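PDB 5O7B: putative low molecular weight protein-tyrosine-phosphatase slr0328 from Synechocystis sp., which probably hydrolyses phosphotyrosine in proteins to tyrosine and phosphate, as a member of the low molecular weight protein tyrosine phosphatase family. Local coordinates for residues L16-S27 and L97-R105. Numbering follows the deposited sequence. Where two conformers were deposited one is given.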
loop_
_atom_site.group_PDB
_atom_site.type_symbol
_atom_site.label_atom_id
_atom_site.label_comp_id
_atom_site.label_asym_id
_atom_site.label_seq_id
_atom_site.Cartn_x
_atom_site.Cartn_y
_atom_site.Cartn_z
ATOM N N LEU A 16 -7.219 9.834 3.510
ATOM C CA LEU A 16 -5.959 9.406 2.916
ATOM C C LEU A 16 -6.200 8.245 1.955
ATOM O O LEU A 16 -6.910 7.293 2.291
ATOM C CB LEU A 16 -4.959 8.995 4.001
ATOM C CG LEU A 16 -4.920 9.798 5.312
ATOM C CD1 LEU A 16 -3.963 9.147 6.285
ATOM C CD2 LEU A 16 -4.529 11.253 5.083
ATOM N N LEU A 17 -5.598 8.315 0.769
ATOM C CA LEU A 17 -5.787 7.303 -0.266
ATOM C C LEU A 17 -4.429 6.765 -0.677
ATOM O O LEU A 17 -3.561 7.534 -1.106
ATOM C CB LEU A 17 -6.526 7.879 -1.476
ATOM C CG LEU A 17 -6.888 6.927 -2.627
ATOM C CD1 LEU A 17 -8.103 6.101 -2.278
ATOM C CD2 LEU A 17 -7.144 7.716 -3.900
ATOM N N PHE A 18 -4.247 5.452 -0.549
ATOM C CA PHE A 18 -3.009 4.792 -0.942
ATOM C C PHE A 18 -3.218 4.077 -2.270
ATOM O O PHE A 18 -4.225 3.387 -2.449
ATOM C CB PHE A 18 -2.555 3.820 0.145
ATOM C CG PHE A 18 -2.358 4.473 1.493
ATOM C CD1 PHE A 18 -1.155 5.088 1.813
ATOM C CD2 PHE A 18 -3.376 4.481 2.431
ATOM C CE1 PHE A 18 -0.973 5.691 3.044
ATOM C CE2 PHE A 18 -3.197 5.084 3.673
ATOM C CZ PHE A 18 -1.997 5.685 3.976
ATOM N N VAL A 19 -2.281 4.253 -3.211
ATOM C CA VAL A 19 -2.480 3.800 -4.587
ATOM C C VAL A 19 -1.308 2.939 -5.035
ATOM O O VAL A 19 -0.144 3.344 -4.901
ATOM C CB VAL A 19 -2.672 4.978 -5.564
ATOM C CG1 VAL A 19 -2.908 4.465 -6.980
ATOM C CG2 VAL A 19 -3.826 5.850 -5.126
ATOM N N CYS A 20 -1.617 1.766 -5.580
ATOM C CA CYS A 20 -0.651 0.944 -6.304
ATOM C C CYS A 20 -1.239 0.659 -7.686
ATOM O O CYS A 20 -2.136 1.361 -8.171
ATOM C CB CYS A 20 -0.301 -0.320 -5.511
ATOM S SG CYS A 20 -1.659 -1.483 -5.280
ATOM N N LEU A 21 -0.728 -0.375 -8.355
ATOM C CA LEU A 21 -1.145 -0.661 -9.728
ATOM C C LEU A 21 -2.492 -1.378 -9.770
ATOM O O LEU A 21 -3.482 -0.830 -10.268
ATOM C CB LEU A 21 -0.074 -1.492 -10.455
ATOM C CG LEU A 21 -0.401 -1.950 -11.886
ATOM C CD1 LEU A 21 -0.701 -0.765 -12.794
ATOM C CD2 LEU A 21 0.711 -2.796 -12.482
ATOM N N GLY A 22 -2.548 -2.605 -9.238
ATOM C CA GLY A 22 -3.759 -3.404 -9.234
ATOM C C GLY A 22 -4.644 -3.323 -7.998
ATOM O O GLY A 22 -5.754 -3.862 -8.023
ATOM N N ASN A 23 -4.193 -2.666 -6.925
ATOM C CA ASN A 23 -4.946 -2.579 -5.660
ATOM C C ASN A 23 -5.289 -3.967 -5.110
ATOM O O ASN A 23 -6.412 -4.220 -4.667
ATOM C CB ASN A 23 -6.209 -1.715 -5.823
ATOM C CG ASN A 23 -6.902 -1.397 -4.481
ATOM O OD1 ASN A 23 -8.128 -1.344 -4.398
ATOM N ND2 ASN A 23 -6.114 -1.192 -3.440
ATOM N N ILE A 24 -4.317 -4.880 -5.138
ATOM C CA ILE A 24 -4.479 -6.183 -4.493
ATOM C C ILE A 24 -3.300 -6.578 -3.617
ATOM O O ILE A 24 -3.460 -7.456 -2.749
ATOM C CB ILE A 24 -4.766 -7.308 -5.521
ATOM C CG1 ILE A 24 -3.654 -7.417 -6.563
ATOM C CG2 ILE A 24 -6.137 -7.141 -6.169
ATOM C CD1 ILE A 24 -3.579 -8.784 -7.205
ATOM N N CYS A 25 -2.109 -5.996 -3.769
ATOM C CA CYS A 25 -0.970 -6.331 -2.911
ATOM C C CYS A 25 -0.578 -5.146 -2.036
ATOM O O CYS A 25 -0.872 -5.138 -0.840
ATOM C CB CYS A 25 0.231 -6.802 -3.742
ATOM S SG CYS A 25 -0.002 -8.305 -4.738
ATOM N N ARG A 26 0.036 -4.113 -2.617
ATOM C CA ARG A 26 0.749 -3.098 -1.851
ATOM C C ARG A 26 -0.180 -2.109 -1.153
ATOM O O ARG A 26 -0.122 -1.954 0.072
ATOM C CB ARG A 26 1.719 -2.353 -2.763
ATOM C CG ARG A 26 2.949 -3.163 -3.124
ATOM C CD ARG A 26 3.725 -2.471 -4.210
ATOM N NE ARG A 26 2.970 -2.424 -5.451
ATOM C CZ ARG A 26 3.405 -1.844 -6.561
ATOM N NH1 ARG A 26 2.655 -1.854 -7.653
ATOM N NH2 ARG A 26 4.594 -1.270 -6.578
ATOM N N SER A 27 -1.008 -1.391 -1.918
ATOM C CA SER A 27 -1.850 -0.366 -1.302
ATOM C C SER A 27 -2.903 -0.941 -0.352
ATOM O O SER A 27 -3.251 -0.273 0.635
ATOM C CB SER A 27 -2.515 0.510 -2.372
ATOM O OG SER A 27 -3.523 -0.171 -3.082
ATOM N N LEU A 97 -1.179 8.810 -1.746
ATOM C CA LEU A 97 0.171 8.303 -1.546
ATOM C C LEU A 97 0.420 7.113 -2.489
ATOM O O LEU A 97 -0.276 6.097 -2.432
ATOM C CB LEU A 97 0.375 7.948 -0.059
ATOM C CG LEU A 97 0.036 9.212 0.769
ATOM C CD1 LEU A 97 -1.110 9.063 1.786
ATOM C CD2 LEU A 97 1.245 9.881 1.426
ATOM N N ALA A 98 1.398 7.271 -3.387
ATOM C CA ALA A 98 1.691 6.285 -4.418
ATOM C C ALA A 98 2.738 5.290 -3.943
ATOM O O ALA A 98 3.672 5.644 -3.220
ATOM C CB ALA A 98 2.176 6.966 -5.696
ATOM N N MET A 99 2.588 4.037 -4.381
ATOM C CA MET A 99 3.455 2.972 -3.878
ATOM C C MET A 99 4.800 2.946 -4.592
ATOM O O MET A 99 5.825 2.657 -3.961
ATOM C CB MET A 99 2.768 1.611 -4.002
ATOM C CG MET A 99 1.611 1.370 -3.040
ATOM S SD MET A 99 1.945 1.717 -1.307
ATOM C CE MET A 99 0.951 3.188 -1.076
ATOM N N ASP A 100 4.822 3.232 -5.902
ATOM C CA ASP A 100 6.071 3.315 -6.655
ATOM C C ASP A 100 6.021 4.495 -7.624
ATOM O O ASP A 100 5.023 5.217 -7.716
ATOM C CB ASP A 100 6.387 1.997 -7.383
ATOM C CG ASP A 100 5.413 1.672 -8.513
ATOM O OD1 ASP A 100 4.779 2.580 -9.097
ATOM O OD2 ASP A 100 5.283 0.467 -8.824
ATOM N N GLY A 101 7.117 4.664 -8.368
ATOM C CA GLY A 101 7.233 5.799 -9.277
ATOM C C GLY A 101 6.213 5.772 -10.399
ATOM O O GLY A 101 5.670 6.813 -10.779
ATOM N N ASP A 102 5.940 4.583 -10.949
ATOM C CA ASP A 102 4.941 4.481 -12.008
ATOM C C ASP A 102 3.566 4.910 -11.510
ATOM O O ASP A 102 2.830 5.596 -12.230
ATOM C CB ASP A 102 4.899 3.059 -12.560
ATOM C CG ASP A 102 6.213 2.638 -13.166
ATOM O OD1 ASP A 102 6.989 3.525 -13.591
ATOM O OD2 ASP A 102 6.471 1.417 -13.212
ATOM N N ASN A 103 3.202 4.527 -10.279
ATOM C CA ASN A 103 1.916 4.960 -9.738
ATOM C C ASN A 103 1.878 6.465 -9.586
ATOM O O ASN A 103 0.831 7.085 -9.784
ATOM C CB ASN A 103 1.629 4.326 -8.375
ATOM C CG ASN A 103 1.857 2.837 -8.348
ATOM O OD1 ASN A 103 2.322 2.306 -7.345
ATOM N ND2 ASN A 103 1.500 2.149 -9.431
ATOM N N TYR A 104 3.018 7.065 -9.234
ATOM C CA TYR A 104 3.084 8.476 -8.874
ATOM C C TYR A 104 3.173 9.390 -10.089
ATOM O O TYR A 104 2.369 10.315 -10.244
ATOM C CB TYR A 104 4.298 8.724 -7.970
ATOM N N ARG A 105 4.181 9.163 -10.928
ATOM C CA ARG A 105 4.571 10.084 -11.985
ATOM C C ARG A 105 5.504 9.377 -12.950
ATOM O O ARG A 105 6.453 8.730 -12.496
ATOM C CB ARG A 105 5.273 11.314 -11.392
ATOM C CG ARG A 105 5.826 12.289 -12.412
ATOM C CD ARG A 105 7.242 11.966 -12.832
ATOM N NE ARG A 105 8.160 11.854 -11.723
ATOM C CZ ARG A 105 8.742 10.730 -11.339
ATOM N NH1 ARG A 105 8.482 9.593 -11.967
ATOM N NH2 ARG A 105 9.573 10.740 -10.309
#
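Leu17 O accepts a hydrogen bond from Leu97 N at 2.8 Å. Next along the strand, Phe18 turns its ring beside the Leu97 side chain, with Phe18 CE1 3.6 Å from Leu97 CD1. The methyl group Met99 CE comes to the edge of the same ring. The pairing continues in parallel: Val19 N donates to Leu97 O, and Met99 N donates to Val19 O at 2.9 Å. At Cys20, the nucleophile by similarity, the strand ends and the phosphate-binding loop of the family begins. Cys20 CB rests on Met99 CG at 3.6 Å. Cys20 SG accepts a nearly straight hydrogen bond from Ser27 N, 3.4 Å away, at the start of the following helix. The Asn103 amide lies over the Cys20 backbone, with Asn103 OD1 3.4 Å from Cys20 CA. Arg26, also an active-site residue by similarity, runs past Met99 in the opposite direction. Its chain bends at the third torsion (chi3 -66°), which helps bring the guanidinium to Asp100. Met99 CB lies over one face of the guanidinium, toward its rim. Arg26 NH2 forms a salt bridge with Asp100 OD2 at 2.9 Å. OD2 lies close to the guanidinium plane, while NH2 meets the carboxylate from above its plane; the two planes are 65° apart. Asp100 OD1 accepts from Asn103 N at 2.8 Å, and Asn103 OD1 accepts from Asp100 N. This capping box starts helix 101-104 and helps fix the carboxylate. With an alanine here instead of Arg26, Asp100 OD2 would probably lose its charged mate, and Met99 CB the flat group packed on it. Arg26 NH2 also bonds Val135 O, and its side chain lies near Asp137, the proton donor by similarity. Strand 17-20 thus pairs in parallel with residues 97-99 and strand 50-53, while Phe18 and Met99 both pack on Ala30 of helix 26-37.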